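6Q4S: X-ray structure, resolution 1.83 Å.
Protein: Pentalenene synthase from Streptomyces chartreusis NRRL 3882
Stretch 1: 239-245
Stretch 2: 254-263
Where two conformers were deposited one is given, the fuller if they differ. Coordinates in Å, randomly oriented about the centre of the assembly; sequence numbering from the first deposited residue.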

# COMPACT_ATOMS: atom_id res chain seq x y z
N ASN A 239 -5.56 21.29 17.47
CA ASN A 239 -5.07 22.38 16.63
C ASN A 239 -3.73 22.76 17.20
O ASN A 239 -3.60 22.87 18.42
CB ASN A 239 -6.10 23.52 16.67
CG ASN A 239 -5.67 24.67 15.81
OD1 ASN A 239 -5.99 24.77 14.61
ND2 ASN A 239 -4.90 25.52 16.39
N LEU A 240 -2.71 22.92 16.38
CA LEU A 240 -1.39 23.27 16.86
C LEU A 240 -1.31 24.42 17.95
O LEU A 240 -0.52 24.33 18.94
CB LEU A 240 -0.50 23.66 15.72
CG LEU A 240 0.92 24.13 16.04
CD1 LEU A 240 1.70 23.04 16.75
CD2 LEU A 240 1.68 24.58 14.82
N ILE A 241 -2.07 25.48 17.69
CA ILE A 241 -2.14 26.68 18.55
C ILE A 241 -2.61 26.29 19.95
O ILE A 241 -1.90 26.52 20.93
CB ILE A 241 -3.12 27.72 17.98
CG1 ILE A 241 -2.68 28.10 16.56
CG2 ILE A 241 -3.20 28.97 18.88
CD1 ILE A 241 -1.40 28.89 16.53
N ALA A 242 -3.77 25.65 20.00
CA ALA A 242 -4.36 25.12 21.26
C ALA A 242 -3.41 24.17 22.00
O ALA A 242 -3.25 24.21 23.23
CB ALA A 242 -5.64 24.41 20.95
N VAL A 243 -2.70 23.35 21.24
CA VAL A 243 -1.83 22.37 21.83
C VAL A 243 -0.66 23.05 22.48
O VAL A 243 -0.18 22.63 23.59
CB VAL A 243 -1.38 21.37 20.74
CG1 VAL A 243 -0.22 20.50 21.19
CG2 VAL A 243 -2.58 20.51 20.34
N LEU A 244 -0.12 24.05 21.78
CA LEU A 244 1.03 24.78 22.30
C LEU A 244 0.68 25.53 23.61
O LEU A 244 1.54 25.66 24.51
CB LEU A 244 1.61 25.77 21.31
CG LEU A 244 2.48 25.22 20.20
CD1 LEU A 244 2.57 26.20 19.04
CD2 LEU A 244 3.87 24.92 20.69
N ARG A 245 -0.53 26.06 23.65
CA ARG A 245 -0.98 26.82 24.76
C ARG A 245 -1.14 25.90 25.98
O ARG A 245 -0.72 26.27 27.05
CB ARG A 245 -2.31 27.51 24.47
CG ARG A 245 -2.93 28.15 25.72
CD ARG A 245 -3.93 29.18 25.31
NE ARG A 245 -4.73 29.72 26.40
CZ ARG A 245 -5.76 29.10 26.99
NH1 ARG A 245 -6.12 27.85 26.65
NH2 ARG A 245 -6.42 29.73 27.94
N GLN A 254 1.08 34.30 22.52
CA GLN A 254 2.39 33.65 22.55
C GLN A 254 2.37 32.25 21.85
O GLN A 254 3.40 31.81 21.37
CB GLN A 254 2.90 33.46 23.96
CG GLN A 254 3.32 34.74 24.68
CD GLN A 254 3.51 34.48 26.18
OE1 GLN A 254 2.58 34.06 26.87
NE2 GLN A 254 4.72 34.67 26.65
N ALA A 255 1.21 31.58 21.91
CA ALA A 255 0.98 30.25 21.30
C ALA A 255 0.94 30.40 19.74
O ALA A 255 1.57 29.62 19.01
CB ALA A 255 -0.31 29.63 21.82
N THR A 256 0.24 31.43 19.26
CA THR A 256 0.30 31.85 17.85
C THR A 256 1.72 32.16 17.39
O THR A 256 2.18 31.61 16.38
CB THR A 256 -0.71 32.98 17.60
OG1 THR A 256 -2.01 32.49 17.95
CG2 THR A 256 -0.72 33.43 16.13
N ASP A 257 2.45 32.97 18.13
CA ASP A 257 3.82 33.30 17.78
C ASP A 257 4.66 32.05 17.68
O ASP A 257 5.52 31.92 16.80
CB ASP A 257 4.53 34.22 18.83
CG ASP A 257 3.83 35.60 19.07
OD1 ASP A 257 3.05 36.06 18.20
OD2 ASP A 257 4.06 36.21 20.17
N GLU A 258 4.50 31.15 18.65
CA GLU A 258 5.27 29.94 18.61
C GLU A 258 4.88 28.98 17.41
O GLU A 258 5.76 28.41 16.83
CB GLU A 258 5.18 29.18 19.96
CG GLU A 258 6.16 28.00 20.17
CD GLU A 258 7.63 28.28 19.90
OE1 GLU A 258 8.08 29.46 19.79
OE2 GLU A 258 8.37 27.28 19.80
N ALA A 259 3.60 28.77 17.16
CA ALA A 259 3.15 28.05 15.95
C ALA A 259 3.80 28.61 14.67
O ALA A 259 4.33 27.86 13.84
CB ALA A 259 1.63 28.13 15.86
N TYR A 260 3.87 29.94 14.59
CA TYR A 260 4.54 30.63 13.49
C TYR A 260 5.98 30.31 13.47
O TYR A 260 6.51 29.93 12.41
CB TYR A 260 4.26 32.13 13.62
CG TYR A 260 4.88 33.10 12.68
CD1 TYR A 260 4.48 33.17 11.34
CD2 TYR A 260 5.79 34.08 13.15
CE1 TYR A 260 5.01 34.13 10.48
CE2 TYR A 260 6.31 35.05 12.30
CZ TYR A 260 5.92 35.07 10.97
OH TYR A 260 6.43 36.02 10.12
N ARG A 261 6.66 30.39 14.61
CA ARG A 261 8.09 30.01 14.62
C ARG A 261 8.37 28.50 14.25
O ARG A 261 9.36 28.18 13.63
CB ARG A 261 8.74 30.37 15.98
CG ARG A 261 10.28 30.42 15.97
CD ARG A 261 10.95 30.17 17.34
NE ARG A 261 10.55 28.86 17.87
CZ ARG A 261 10.97 27.67 17.42
NH1 ARG A 261 11.88 27.55 16.46
NH2 ARG A 261 10.46 26.59 17.96
N MET A 262 7.54 27.58 14.72
CA MET A 262 7.68 26.15 14.35
C MET A 262 7.59 25.90 12.80
O MET A 262 8.35 25.10 12.21
CB MET A 262 6.55 25.38 15.01
CG MET A 262 6.71 25.23 16.53
SD MET A 262 5.51 24.08 17.23
CE MET A 262 6.13 22.48 16.66
N THR A 263 6.66 26.63 12.20
CA THR A 263 6.35 26.57 10.79
C THR A 263 7.48 27.09 9.96
O THR A 263 7.93 26.39 9.06
CB THR A 263 5.07 27.31 10.48
OG1 THR A 263 4.02 26.79 11.26
CG2 THR A 263 4.69 27.15 9.02

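Two helices, 240-245 and 254-263, cross at 116° with their axes 8.4 Å apart at closest approach; the contact buries 393 Å², is almost wholly apolar, and no hydrogen bond spans it. Gln-254 makes no contact. Ala-255 points its methyl toward stretch 1, where CB lies 3.6 Å from Ile-241 O and 3.9 Å from Arg-245 CB; so small a side chain lets the backbones come close, with the CA atoms of Ala-255 and Arg-245 5.3 Å apart. The rest of Arg-245 leads away. Thr-256 points away, yet its CA packs 3.7 Å from Ile-241 CD1. Asp-257 faces away and is exposed. Glu-258 offers its aliphatic part, CG lying 3.9 Å from Leu-244 CD2, while its carboxylate turns off to a salt bridge with Arg-261 (OE2 to NH2, 2.9 Å). Ala-259 is the meeting point: its CB touches Ile-241 CD1 (3.2 Å, tight), Leu-240 CD2 (3.7 Å) and Leu-244 CD1 (3.8 Å). Leu-244 is a knob in the hole formed by Ala-255, Glu-258, Ala-259 and Met-262, its CD1 reaching within 3.3 Å of Ala-259 N. Tyr-260 points away. Met-262 closes the contact, its long, flexible side chain placing SD 3.9 Å from Leu-244 CD2 and 4.0 Å from Leu-240 CD1. Thr-263 OG1 instead donates to Ala-259 O (2.8 Å), satisfying its hydroxyl within its own helix.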